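Local structure of putative Glycerophosphoryl diester phosphodiesterase (Silicibacter pomeroyi, 3L12) at residues 256-261 and 285-290; 4-8 and 201-205; 276-282 and 297-301; 204-210 and 246-252. The protein belongs to the glycerophosphoryl diester phosphodiesterase family, a group of TIM-barrel proteins, and holds a magnesium ion in a site built from acidic side chains. All blocks are in the same frame, centred on the assembly; numbering follows the deposited sequence.

Contact 1 (256-261 and 285-290); sequences VTPELV and MATTGV
Val-256, in the loop leading into its helix, and Met-285, a selenomethionine, meet tip to tip. CG1 of Val-256 lies 3.8 Å from SE of Met-285, whose chain is folded twice, at chi2 and chi3, so that the heavy atom swings toward the valine. The tight, buried part of the contact belongs to Met-285, Val-261 and Val-290: Val-261 CG2 sits 3.8 Å from Val-290 CG1, the two side chains crossing at about a right angle. The other branch of Val-261, CG1, rests near backbone oxygens, 3.8 Å from Thr-288 O. Thr-288 OG1 touches both valines of 256-261, 4.0 Å from Val-256 CG1. In this one of two conformers, so not necessarily in the other, chi1 of 65° lets OG1 donate a 2.7 Å bond to Met-285 O on a lone pair; the hydroxyl, although spent there, still lies against Val-256, with CG2 beside it. Toward solvent the packing is looser. Pro-258 CG comes no nearer than 4.3 Å to Thr-288 CG2, and no direct hydrogen bond joins the segments. A water bridges the gap instead, donating to Pro-258 O and to Thr-288 O, each at 2.8 Å. Thr-273 of strand 270-273 touches both Val-256 and Met-285. The start of one helix, N-capped by Thr-257 through its bond from Leu-260 N, therefore lies beside the end of the next, closed by a Schellman motif at Gly-289: packing of successive outer helices against the strand between them, as in a TIM barrel.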
loop_
_atom_site.group_PDB
_atom_site.type_symbol
_atom_site.label_atom_id
_atom_site.label_comp_id
_atom_site.label_asym_id
_atom_site.label_seq_id
_atom_site.Cartn_x
_atom_site.Cartn_y
_atom_site.Cartn_z
ATOM N N VAL A 256 10.998 -26.258 -1.623
ATOM C CA VAL A 256 10.758 -26.441 -3.027
ATOM C C VAL A 256 12.031 -26.670 -3.831
ATOM O O VAL A 256 13.061 -26.044 -3.561
ATOM C CB VAL A 256 10.097 -25.163 -3.590
ATOM C CG1 VAL A 256 10.046 -25.110 -5.134
ATOM C CG2 VAL A 256 8.697 -24.970 -2.982
ATOM N N THR A 257 11.940 -27.582 -4.789
ATOM C CA THR A 257 13.016 -27.849 -5.752
ATOM C C THR A 257 12.304 -27.950 -7.091
ATOM O O THR A 257 11.107 -28.218 -7.128
ATOM C CB THR A 257 13.746 -29.145 -5.475
ATOM O OG1 THR A 257 12.821 -30.237 -5.550
ATOM C CG2 THR A 257 14.373 -29.126 -4.095
ATOM N N PRO A 258 13.001 -27.722 -8.207
ATOM C CA PRO A 258 12.288 -27.816 -9.488
ATOM C C PRO A 258 11.807 -29.221 -9.827
ATOM O O PRO A 258 10.802 -29.368 -10.527
ATOM C CB PRO A 258 13.338 -27.365 -10.502
ATOM C CG PRO A 258 14.287 -26.569 -9.736
ATOM C CD PRO A 258 14.350 -27.150 -8.373
ATOM N N GLU A 259 12.531 -30.212 -9.328
ATOM C CA GLU A 259 12.182 -31.612 -9.521
ATOM C C GLU A 259 10.874 -31.911 -8.773
ATOM O O GLU A 259 9.988 -32.557 -9.361
ATOM C CB GLU A 259 13.333 -32.573 -9.149
ATOM C CG GLU A 259 14.223 -32.203 -7.928
ATOM C CD GLU A 259 15.211 -31.012 -8.181
ATOM O OE1 GLU A 259 16.104 -30.766 -7.344
ATOM O OE2 GLU A 259 15.091 -30.312 -9.208
ATOM N N LEU A 260 10.741 -31.428 -7.520
ATOM C CA LEU A 260 9.479 -31.619 -6.777
ATOM C C LEU A 260 8.333 -30.901 -7.489
ATOM O O LEU A 260 7.250 -31.442 -7.572
ATOM C CB LEU A 260 9.563 -31.175 -5.307
ATOM C CG LEU A 260 10.195 -32.123 -4.302
ATOM C CD1 LEU A 260 10.652 -31.399 -3.011
ATOM C CD2 LEU A 260 9.244 -33.339 -3.970
ATOM N N VAL A 261 8.565 -29.692 -8.025
ATOM C CA VAL A 261 7.523 -28.975 -8.768
ATOM C C VAL A 261 7.123 -29.730 -10.032
ATOM O O VAL A 261 5.925 -29.882 -10.331
ATOM C CB VAL A 261 7.938 -27.513 -9.124
ATOM C CG1 VAL A 261 6.954 -26.922 -10.155
ATOM C CG2 VAL A 261 8.093 -26.651 -7.864
HETATM N N MSE A 285 11.969 -18.757 -7.024
HETATM C CA MSE A 285 10.707 -19.476 -7.104
HETATM C C MSE A 285 10.079 -19.343 -8.497
HETATM O O MSE A 285 9.606 -20.319 -9.042
HETATM C CB MSE A 285 9.684 -19.053 -6.028
HETATM C CG MSE A 285 10.020 -19.445 -4.639
HETATM SE SE MSE A 285 10.284 -21.389 -4.393
HETATM C CE MSE A 285 12.160 -21.502 -4.686
ATOM N N ALA A 286 10.109 -18.135 -9.072
ATOM C CA ALA A 286 9.633 -17.965 -10.443
ATOM C C ALA A 286 10.371 -18.911 -11.409
ATOM O O ALA A 286 9.748 -19.519 -12.289
ATOM C CB ALA A 286 9.722 -16.471 -10.906
ATOM N N THR A 287 11.700 -18.958 -11.318
ATOM C CA THR A 287 12.530 -19.787 -12.200
ATOM C C THR A 287 12.223 -21.286 -12.103
ATOM O O THR A 287 12.336 -22.059 -13.051
ATOM C CB THR A 287 14.022 -19.569 -11.867
ATOM O OG1 THR A 287 14.340 -18.185 -12.036
ATOM C CG2 THR A 287 14.952 -20.381 -12.751
ATOM N N THR A 288 11.605 -21.947 -10.625
ATOM C CA THR A 288 11.305 -23.337 -10.420
ATOM C C THR A 288 10.104 -23.706 -11.272
ATOM O O THR A 288 9.840 -24.882 -11.504
ATOM C CB THR A 288 10.996 -23.668 -8.962
ATOM O OG1 THR A 288 9.795 -22.999 -8.581
ATOM C CG2 THR A 288 12.146 -23.244 -8.066
ATOM N N GLY A 289 9.345 -22.728 -11.738
ATOM C CA GLY A 289 8.155 -23.111 -12.477
ATOM C C GLY A 289 6.876 -23.262 -11.629
ATOM O O GLY A 289 5.910 -23.773 -12.113
ATOM N N VAL A 290 6.867 -22.784 -10.384
ATOM C CA VAL A 290 5.650 -22.831 -9.581
ATOM C C VAL A 290 4.567 -22.070 -10.318
ATOM O O VAL A 290 4.847 -21.114 -11.107
ATOM C CB VAL A 290 5.856 -22.259 -8.136
ATOM C CG1 VAL A 290 6.872 -23.089 -7.349
ATOM C CG2 VAL A 290 6.255 -20.756 -8.171
HETATM O O HOH W 1 9.659 -27.550 -12.339
#

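Contact 2 (4-8 and 201-205); sequences GFSQL and PDLPT
A chi1 of -69° puts CG of Phe-5 opposite its carbonyl carbon and carries the ring onto Pro-204, while a bend at chi2 (84°) curls the amide of Gln-7 past the CD corner of the same proline, next to the Phe-5 ring. The ring of Phe-5 receives Pro-204 CB over one face, offset toward the rim, a CH-pi contact with 4.0 Å from that carbon to the Phe-5 ring centroid. Its edge faces backbone oxygens: Phe-5 CE1 approaches Pro-201 O at 3.4 Å, and Phe-5 CD1 approaches Asp-202 O at 3.5 Å. Asp-202 O is shared, for it also accepts from Gln-7 NE2 at 3.2 Å. That bond is bent, with an N-H...O angle of 140°, and the donor is tilted out of the carbonyl plane. A stronger partner of NE2 lies outside the segments, Glu-180 O, so two carbonyls fix the rotation of this buried amide. Its oxygen turns the other way, with Gln-7 OE1 3.5 Å from Pro-204 CD and near the plane of the Phe-5 ring at its edge. The CD2 branch of Leu-8 slides past the proline, 3.7 Å from Pro-204 CG. Three side chains of 4-8 thus touch Pro-204, and Val-184 and Gln-247 also pack on it, while Pro-201 and Asp-202 remain on the solvent side. Because Thr-205 opens strand 205-209, the arrangement is consistent with an N-terminal segment, here partly a short 3-10 turn, packed at the N-terminal ends of TIM-barrel strands.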
loop_
_atom_site.group_PDB
_atom_site.type_symbol
_atom_site.label_atom_id
_atom_site.label_comp_id
_atom_site.label_asym_id
_atom_site.label_seq_id
_atom_site.Cartn_x
_atom_site.Cartn_y
_atom_site.Cartn_z
ATOM N N GLY A 4 -12.268 -30.476 -13.651
ATOM C CA GLY A 4 -13.013 -29.288 -14.156
ATOM C C GLY A 4 -13.401 -28.303 -13.063
ATOM O O GLY A 4 -14.592 -28.012 -12.887
ATOM N N PHE A 5 -12.407 -27.797 -12.326
ATOM C CA PHE A 5 -12.628 -26.820 -11.259
ATOM C C PHE A 5 -12.319 -25.430 -11.824
ATOM O O PHE A 5 -11.158 -25.104 -12.048
ATOM C CB PHE A 5 -11.703 -27.091 -10.093
ATOM C CG PHE A 5 -12.016 -28.347 -9.327
ATOM C CD1 PHE A 5 -12.998 -28.349 -8.361
ATOM C CD2 PHE A 5 -11.267 -29.489 -9.509
ATOM C CE1 PHE A 5 -13.266 -29.495 -7.618
ATOM C CE2 PHE A 5 -11.534 -30.636 -8.766
ATOM C CZ PHE A 5 -12.542 -30.635 -7.824
ATOM N N SER A 6 -13.352 -24.616 -12.011
ATOM C CA SER A 6 -13.195 -23.286 -12.621
ATOM C C SER A 6 -12.393 -22.338 -11.725
ATOM O O SER A 6 -11.762 -21.354 -12.182
ATOM C CB SER A 6 -14.573 -22.692 -12.923
ATOM O OG SER A 6 -15.093 -22.098 -11.747
ATOM N N GLN A 7 -12.387 -22.638 -10.437
ATOM C CA GLN A 7 -11.642 -21.840 -9.481
ATOM C C GLN A 7 -10.126 -21.870 -9.755
ATOM O O GLN A 7 -9.412 -20.935 -9.381
ATOM C CB GLN A 7 -11.861 -22.319 -8.045
ATOM C CG GLN A 7 -13.313 -22.426 -7.570
ATOM C CD GLN A 7 -14.001 -23.742 -7.945
ATOM O OE1 GLN A 7 -13.507 -24.542 -8.754
ATOM N NE2 GLN A 7 -15.150 -23.971 -7.329
ATOM N N LEU A 8 -9.640 -22.958 -10.333
ATOM C CA LEU A 8 -8.205 -23.111 -10.557
ATOM C C LEU A 8 -7.681 -22.255 -11.695
ATOM O O LEU A 8 -6.465 -22.102 -11.805
ATOM C CB LEU A 8 -7.867 -24.579 -10.788
ATOM C CG LEU A 8 -8.293 -25.530 -9.655
ATOM C CD1 LEU A 8 -7.958 -26.964 -10.030
ATOM C CD2 LEU A 8 -7.642 -25.133 -8.303
ATOM N N PRO A 201 -17.745 -31.010 -2.692
ATOM C CA PRO A 201 -16.872 -31.590 -3.690
ATOM C C PRO A 201 -16.636 -30.676 -4.885
ATOM O O PRO A 201 -15.716 -30.926 -5.676
ATOM C CB PRO A 201 -17.629 -32.854 -4.133
ATOM C CG PRO A 201 -19.023 -32.613 -3.740
ATOM C CD PRO A 201 -18.946 -31.842 -2.485
ATOM N N ASP A 202 -17.460 -29.643 -5.003
ATOM C CA ASP A 202 -17.336 -28.647 -6.047
ATOM C C ASP A 202 -16.188 -27.674 -5.818
ATOM O O ASP A 202 -15.771 -27.034 -6.764
ATOM C CB ASP A 202 -18.655 -27.875 -6.227
ATOM C CG ASP A 202 -19.238 -27.313 -4.918
ATOM O OD1 ASP A 202 -19.470 -28.083 -3.922
ATOM O OD2 ASP A 202 -19.514 -26.080 -4.918
ATOM N N LEU A 203 -15.654 -27.591 -4.588
ATOM C CA LEU A 203 -14.567 -26.668 -4.266
ATOM C C LEU A 203 -13.264 -27.446 -4.206
ATOM O O LEU A 203 -13.184 -28.476 -3.502
ATOM C CB LEU A 203 -14.832 -25.930 -2.951
ATOM C CG LEU A 203 -16.162 -25.201 -2.802
ATOM C CD1 LEU A 203 -16.177 -24.471 -1.442
ATOM C CD2 LEU A 203 -16.397 -24.224 -3.930
ATOM N N PRO A 204 -12.242 -26.992 -4.944
ATOM C CA PRO A 204 -11.005 -27.726 -4.877
ATOM C C PRO A 204 -10.340 -27.559 -3.501
ATOM O O PRO A 204 -10.630 -26.606 -2.774
ATOM C CB PRO A 204 -10.180 -27.156 -6.037
ATOM C CG PRO A 204 -10.676 -25.777 -6.221
ATOM C CD PRO A 204 -12.146 -25.818 -5.823
ATOM N N THR A 205 -9.452 -28.507 -3.181
ATOM C CA THR A 205 -8.744 -28.561 -1.920
ATOM C C THR A 205 -7.249 -28.335 -2.192
ATOM O O THR A 205 -6.693 -28.856 -3.186
ATOM C CB THR A 205 -8.990 -29.908 -1.168
ATOM O OG1 THR A 205 -8.697 -30.998 -2.035
ATOM C CG2 THR A 205 -10.460 -30.030 -0.706
#

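Contact 3 (276-282 and 297-301); sequences VNEPEDI and YPGRT
Arg-300 and Asn-277 tie together the beginnings of two successive outer helices of the TIM barrel, whose N-cap positions are held by Glu-278 and Tyr-297. The arginine runs straight out from its helix, extended at chi1 and chi2 (179° for the first), then turns at chi3 (-62°) to bring NH1 to Asn-277 O. This bond is 2.9 Å long and nearly straight; the oxygen lies in the guanidinium plane, but the donor stands above the carbonyl plane. One face of the guanidinium covers CG of Tyr-297, which sits 3.8 Å from its plane. The ring of Tyr-297 presents its edge to Asn-277, the amide plane standing 87° from the ring, with Asn-277 OD1 3.6 Å from Tyr-297 CD2. That amide is held from elsewhere: ND2 bonds to Asp-296, and OD1 to Thr-295. Arg-300 also reaches beyond the chain, since its NE forms a salt bridge with Asp-117 of the second subunit, so the same side chain joins a helix-helix seam to the subunit interface. Its aliphatic part lies against Ile-282, whose CD1 is 3.9 Å from Arg-300 CD. Ile-282 CD1 also lies 3.4 Å from Thr-301 OG1, and the CG2 methyls of Ile-282 and Thr-301 meet at 3.9 Å. On the outer side a water accepts from Arg-300 NH1 at 2.9 Å and donates to Glu-278 OE2 at 2.8 Å.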
loop_
_atom_site.group_PDB
_atom_site.type_symbol
_atom_site.label_atom_id
_atom_site.label_comp_id
_atom_site.label_asym_id
_atom_site.label_seq_id
_atom_site.Cartn_x
_atom_site.Cartn_y
_atom_site.Cartn_z
ATOM N N VAL A 276 6.790 -15.778 0.188
ATOM C CA VAL A 276 8.081 -15.459 -0.458
ATOM C C VAL A 276 8.199 -13.967 -0.543
ATOM O O VAL A 276 7.437 -13.305 -1.281
ATOM C CB VAL A 276 8.225 -16.183 -1.845
ATOM C CG1 VAL A 276 9.666 -16.189 -2.305
ATOM C CG2 VAL A 276 7.630 -17.658 -1.876
ATOM N N ASN A 277 9.198 -13.401 0.145
ATOM C CA ASN A 277 9.352 -11.963 0.275
ATOM C C ASN A 277 10.681 -11.407 -0.184
ATOM O O ASN A 277 10.731 -10.316 -0.728
ATOM C CB ASN A 277 9.163 -11.564 1.738
ATOM C CG ASN A 277 7.749 -11.821 2.242
ATOM O OD1 ASN A 277 6.785 -11.878 1.438
ATOM N ND2 ASN A 277 7.594 -11.916 3.583
ATOM N N GLU A 278 11.780 -12.121 0.001
ATOM C CA GLU A 278 13.072 -11.536 -0.404
ATOM C C GLU A 278 13.239 -11.649 -1.914
ATOM O O GLU A 278 12.875 -12.664 -2.532
ATOM C CB GLU A 278 14.193 -12.256 0.316
ATOM C CG GLU A 278 14.053 -12.156 1.833
ATOM C CD GLU A 278 14.011 -10.727 2.356
ATOM O OE1 GLU A 278 14.708 -9.875 1.791
ATOM O OE2 GLU A 278 13.216 -10.415 3.300
ATOM N N PRO A 279 13.796 -10.611 -2.539
ATOM C CA PRO A 279 13.922 -10.610 -3.992
ATOM C C PRO A 279 14.580 -11.826 -4.619
ATOM O O PRO A 279 14.078 -12.357 -5.639
ATOM C CB PRO A 279 14.715 -9.331 -4.251
ATOM C CG PRO A 279 14.546 -8.519 -3.094
ATOM C CD PRO A 279 14.155 -9.332 -1.935
ATOM N N GLU A 280 15.687 -12.301 -4.057
ATOM C CA GLU A 280 16.354 -13.481 -4.605
ATOM C C GLU A 280 15.485 -14.744 -4.474
ATOM O O GLU A 280 15.630 -15.647 -5.285
ATOM C CB GLU A 280 17.742 -13.732 -3.955
ATOM C CG GLU A 280 18.866 -12.675 -4.210
ATOM C CD GLU A 280 19.951 -12.635 -3.093
ATOM O OE1 GLU A 280 21.137 -12.304 -3.384
ATOM O OE2 GLU A 280 19.612 -12.930 -1.906
ATOM N N ASP A 281 14.643 -14.815 -3.435
ATOM C CA ASP A 281 13.720 -15.955 -3.237
ATOM C C ASP A 281 12.569 -15.889 -4.227
ATOM O O ASP A 281 12.222 -16.883 -4.843
ATOM C CB ASP A 281 13.190 -15.999 -1.819
ATOM C CG ASP A 281 14.298 -16.232 -0.753
ATOM O OD1 ASP A 281 15.347 -16.835 -1.055
ATOM O OD2 ASP A 281 14.088 -15.770 0.391
ATOM N N ILE A 282 12.051 -14.692 -4.427
ATOM C CA ILE A 282 10.955 -14.499 -5.427
ATOM C C ILE A 282 11.432 -14.924 -6.795
ATOM O O ILE A 282 10.799 -15.743 -7.484
ATOM C CB ILE A 282 10.435 -13.068 -5.405
ATOM C CG1 ILE A 282 9.782 -12.733 -4.061
ATOM C CG2 ILE A 282 9.446 -12.815 -6.559
ATOM C CD1 ILE A 282 9.574 -11.226 -3.809
ATOM N N TYR A 297 4.488 -8.999 0.010
ATOM C CA TYR A 297 4.889 -7.814 -0.762
ATOM C C TYR A 297 4.500 -7.988 -2.225
ATOM O O TYR A 297 5.344 -8.296 -3.059
ATOM C CB TYR A 297 6.400 -7.604 -0.654
ATOM C CG TYR A 297 6.852 -7.294 0.752
ATOM C CD1 TYR A 297 6.850 -5.979 1.228
ATOM C CD2 TYR A 297 7.258 -8.316 1.600
ATOM C CE1 TYR A 297 7.243 -5.675 2.545
ATOM C CE2 TYR A 297 7.615 -8.032 2.918
ATOM C CZ TYR A 297 7.620 -6.749 3.374
ATOM O OH TYR A 297 8.029 -6.423 4.679
ATOM N N PRO A 298 3.214 -7.812 -2.511
ATOM C CA PRO A 298 2.784 -8.045 -3.923
ATOM C C PRO A 298 3.453 -7.113 -4.926
ATOM O O PRO A 298 3.806 -7.578 -6.014
ATOM C CB PRO A 298 1.263 -7.808 -3.883
ATOM C CG PRO A 298 0.889 -7.662 -2.485
ATOM C CD PRO A 298 2.081 -7.577 -1.604
ATOM N N GLY A 299 3.657 -5.829 -4.609
ATOM C CA GLY A 299 4.299 -4.950 -5.579
ATOM C C GLY A 299 5.705 -5.409 -5.897
ATOM O O GLY A 299 6.118 -5.356 -7.045
ATOM N N ARG A 300 6.488 -5.763 -4.865
ATOM C CA ARG A 300 7.845 -6.270 -5.033
ATOM C C ARG A 300 7.851 -7.462 -5.967
ATOM O O ARG A 300 8.724 -7.570 -6.859
ATOM C CB ARG A 300 8.391 -6.636 -3.659
ATOM C CG ARG A 300 9.795 -7.208 -3.727
ATOM C CD ARG A 300 10.275 -7.642 -2.336
ATOM N NE ARG A 300 10.325 -6.467 -1.443
ATOM C CZ ARG A 300 10.520 -6.552 -0.125
ATOM N NH1 ARG A 300 10.609 -7.742 0.493
ATOM N NH2 ARG A 300 10.617 -5.446 0.593
ATOM N N THR A 301 6.888 -8.374 -5.735
ATOM C CA THR A 301 6.747 -9.595 -6.533
ATOM C C THR A 301 6.367 -9.264 -7.963
ATOM O O THR A 301 6.933 -9.798 -8.936
ATOM C CB THR A 301 5.756 -10.545 -5.865
ATOM O OG1 THR A 301 6.259 -10.887 -4.560
ATOM C CG2 THR A 301 5.642 -11.837 -6.707
HETATM O O HOH W 2 11.095 -8.544 3.288
#

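Contact 4 (204-210 and 246-252); sequences PTSYLSQ and GQLWCPY
Tyr-207 bonds through its backbone to two residues of the facing strand, its N donating to Leu-248 O and its O accepting from Cys-250 N at 2.8 Å. Ser-209 repeats the pattern with Cys-250 and Tyr-252, and strands 205-209 and 248-251 run parallel, their axes 22° apart. Thr-205 O accepts from two donors, Gln-247 N and Leu-248 N, where the pairing begins, and Gln-247 OE1 answers with a nearly straight bond from Thr-205 N (3.1 Å, 171°).

Among side-chain polar contacts, Trp-249 NE1 donates to Ser-209 OG at 2.8 Å, the oxygen lying somewhat out of the indole plane. Ser-206 OG lies 3.2 Å from Cys-250 SG, its stronger partner being His-186. Tyr-207 OH hydrogen-bonds to Arg-197.

In the packing, Tyr-207 CE1 passes 3.4 Å from Gly-246 CA, and Leu-208 CD2 touches Cys-250 CB. Beyond the strands, Gln-210 NE2 stands 3.4 Å above the centre of the Tyr-252 ring.

Ser-206, Leu-208, Leu-248 and Cys-250 share one face, the side chain of Leu-208 about 6 Å from the magnesium ion; Tyr-207, Ser-209 and Trp-249 meet helix 237-244 on the other. Such neighbouring strands, linked by an outer helix, form a beta-alpha-beta crossover of the TIM barrel.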
loop_
_atom_site.group_PDB
_atom_site.type_symbol
_atom_site.label_atom_id
_atom_site.label_comp_id
_atom_site.label_asym_id
_atom_site.label_seq_id
_atom_site.Cartn_x
_atom_site.Cartn_y
_atom_site.Cartn_z
ATOM N N PRO A 204 -12.242 -26.992 -4.944
ATOM C CA PRO A 204 -11.005 -27.726 -4.877
ATOM C C PRO A 204 -10.340 -27.559 -3.501
ATOM O O PRO A 204 -10.630 -26.606 -2.774
ATOM C CB PRO A 204 -10.180 -27.156 -6.037
ATOM C CG PRO A 204 -10.676 -25.777 -6.221
ATOM C CD PRO A 204 -12.146 -25.818 -5.823
ATOM N N THR A 205 -9.452 -28.507 -3.181
ATOM C CA THR A 205 -8.744 -28.561 -1.920
ATOM C C THR A 205 -7.249 -28.335 -2.192
ATOM O O THR A 205 -6.693 -28.856 -3.186
ATOM C CB THR A 205 -8.990 -29.908 -1.168
ATOM O OG1 THR A 205 -8.697 -30.998 -2.035
ATOM C CG2 THR A 205 -10.460 -30.030 -0.706
ATOM N N SER A 206 -6.628 -27.606 -1.272
ATOM C CA SER A 206 -5.226 -27.200 -1.347
ATOM C C SER A 206 -4.495 -27.554 -0.055
ATOM O O SER A 206 -4.904 -27.163 1.026
ATOM C CB SER A 206 -5.204 -25.692 -1.574
ATOM O OG SER A 206 -3.907 -25.173 -1.503
ATOM N N TYR A 207 -3.392 -28.293 -0.197
ATOM C CA TYR A 207 -2.659 -28.914 0.904
ATOM C C TYR A 207 -1.343 -28.196 1.213
ATOM O O TYR A 207 -0.396 -28.238 0.401
ATOM C CB TYR A 207 -2.379 -30.365 0.518
ATOM C CG TYR A 207 -3.603 -31.294 0.613
ATOM C CD1 TYR A 207 -4.693 -31.174 -0.262
ATOM C CD2 TYR A 207 -3.649 -32.323 1.544
ATOM C CE1 TYR A 207 -5.781 -32.043 -0.173
ATOM C CE2 TYR A 207 -4.759 -33.200 1.640
ATOM C CZ TYR A 207 -5.829 -33.030 0.801
ATOM O OH TYR A 207 -6.945 -33.852 0.896
ATOM N N LEU A 208 -1.319 -27.505 2.333
ATOM C CA LEU A 208 -0.147 -26.835 2.829
ATOM C C LEU A 208 0.815 -27.873 3.373
ATOM O O LEU A 208 0.400 -28.883 4.015
ATOM C CB LEU A 208 -0.489 -25.885 3.985
ATOM C CG LEU A 208 -1.131 -24.596 3.512
ATOM C CD1 LEU A 208 -1.903 -23.838 4.614
ATOM C CD2 LEU A 208 0.015 -23.721 2.965
ATOM N N SER A 209 2.101 -27.599 3.205
ATOM C CA SER A 209 3.143 -28.415 3.848
ATOM C C SER A 209 4.323 -27.512 4.229
ATOM O O SER A 209 4.566 -26.461 3.604
ATOM C CB SER A 209 3.615 -29.551 2.935
ATOM O OG SER A 209 4.225 -29.021 1.768
ATOM N N GLN A 210 5.027 -27.901 5.275
ATOM C CA GLN A 210 6.240 -27.210 5.716
ATOM C C GLN A 210 7.107 -28.244 6.476
ATOM O O GLN A 210 6.664 -28.809 7.471
ATOM C CB GLN A 210 5.923 -25.997 6.573
ATOM C CG GLN A 210 7.189 -25.247 7.036
ATOM C CD GLN A 210 6.880 -24.040 7.819
ATOM O OE1 GLN A 210 5.963 -24.041 8.641
ATOM N NE2 GLN A 210 7.632 -22.976 7.593
ATOM N N GLY A 246 -6.222 -34.029 -3.402
ATOM C CA GLY A 246 -6.046 -32.568 -3.530
ATOM C C GLY A 246 -5.778 -32.117 -4.965
ATOM O O GLY A 246 -5.275 -32.911 -5.799
ATOM N N GLN A 247 -6.106 -30.849 -5.227
ATOM C CA GLN A 247 -5.833 -30.205 -6.508
ATOM C C GLN A 247 -4.569 -29.321 -6.468
ATOM O O GLN A 247 -3.966 -29.093 -7.507
ATOM C CB GLN A 247 -7.007 -29.359 -6.957
ATOM C CG GLN A 247 -8.171 -30.142 -7.533
ATOM C CD GLN A 247 -8.820 -31.063 -6.517
ATOM O OE1 GLN A 247 -9.176 -30.645 -5.426
ATOM N NE2 GLN A 247 -8.970 -32.346 -6.883
ATOM N N LEU A 248 -4.217 -28.827 -5.287
ATOM C CA LEU A 248 -3.026 -27.962 -5.115
ATOM C C LEU A 248 -2.138 -28.491 -3.994
ATOM O O LEU A 248 -2.616 -29.018 -2.974
ATOM C CB LEU A 248 -3.425 -26.543 -4.761
ATOM C CG LEU A 248 -4.263 -25.674 -5.695
ATOM C CD1 LEU A 248 -5.690 -26.030 -5.484
ATOM C CD2 LEU A 248 -4.006 -24.148 -5.409
ATOM N N TRP A 249 -0.834 -28.303 -4.186
ATOM C CA TRP A 249 0.162 -28.587 -3.174
ATOM C C TRP A 249 0.827 -27.268 -2.917
ATOM O O TRP A 249 1.283 -26.619 -3.860
ATOM C CB TRP A 249 1.199 -29.601 -3.665
ATOM C CG TRP A 249 2.360 -29.782 -2.699
ATOM C CD1 TRP A 249 2.311 -29.861 -1.347
ATOM C CD2 TRP A 249 3.738 -29.950 -3.061
ATOM N NE1 TRP A 249 3.604 -30.025 -0.822
ATOM C CE2 TRP A 249 4.482 -30.077 -1.863
ATOM C CE3 TRP A 249 4.417 -29.942 -4.284
ATOM C CZ2 TRP A 249 5.867 -30.231 -1.859
ATOM C CZ3 TRP A 249 5.788 -30.084 -4.279
ATOM C CH2 TRP A 249 6.496 -30.207 -3.065
ATOM N N CYS A 250 0.882 -26.848 -1.660
ATOM C CA CYS A 250 1.409 -25.536 -1.286
ATOM C C CYS A 250 2.511 -25.658 -0.277
ATOM O O CYS A 250 2.325 -25.490 0.909
ATOM C CB CYS A 250 0.326 -24.591 -0.748
ATOM S SG CYS A 250 -0.930 -24.224 -2.020
ATOM N N PRO A 251 3.711 -25.979 -0.761
ATOM C CA PRO A 251 4.862 -26.088 0.119
ATOM C C PRO A 251 5.539 -24.784 0.467
ATOM O O PRO A 251 5.589 -23.824 -0.353
ATOM C CB PRO A 251 5.838 -26.895 -0.704
ATOM C CG PRO A 251 5.545 -26.465 -2.121
ATOM C CD PRO A 251 4.048 -26.241 -2.168
ATOM N N TYR A 252 6.078 -24.742 1.673
ATOM C CA TYR A 252 6.877 -23.621 2.115
ATOM C C TYR A 252 8.072 -23.498 1.145
ATOM O O TYR A 252 8.629 -24.507 0.695
ATOM C CB TYR A 252 7.359 -23.855 3.522
ATOM C CG TYR A 252 8.158 -22.712 4.094
ATOM C CD1 TYR A 252 7.560 -21.494 4.341
ATOM C CD2 TYR A 252 9.485 -22.897 4.475
ATOM C CE1 TYR A 252 8.283 -20.442 4.894
ATOM C CE2 TYR A 252 10.208 -21.848 5.033
ATOM C CZ TYR A 252 9.593 -20.638 5.225
ATOM O OH TYR A 252 10.312 -19.588 5.779
HETATM O O HOH W 3 -10.763 -32.008 -3.649
#

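Contact 4 is the buried core of the set, a parallel strand pair held by backbone bonds, whereas the other three are partly buried and lie nearer the surface. Contact 2 runs straight into it through the shared Pro-204 and Thr-205, where Leu-8 and Phe-5 pack on Leu-248 and Gln-247. Contact 1 touches contact 4 through Val-256 on Pro-251. Contacts 1 and 3 both use helix 279-288, one at its end and one at its start, yet differ in chemistry: contact 1 is largely apolar with a water at its margin, while contact 3 mixes Ile-282 packing with polar bonds around Arg-300, which reaches the second subunit. Contacts 2 and 3 stand about 17 Å apart at their nearest atoms.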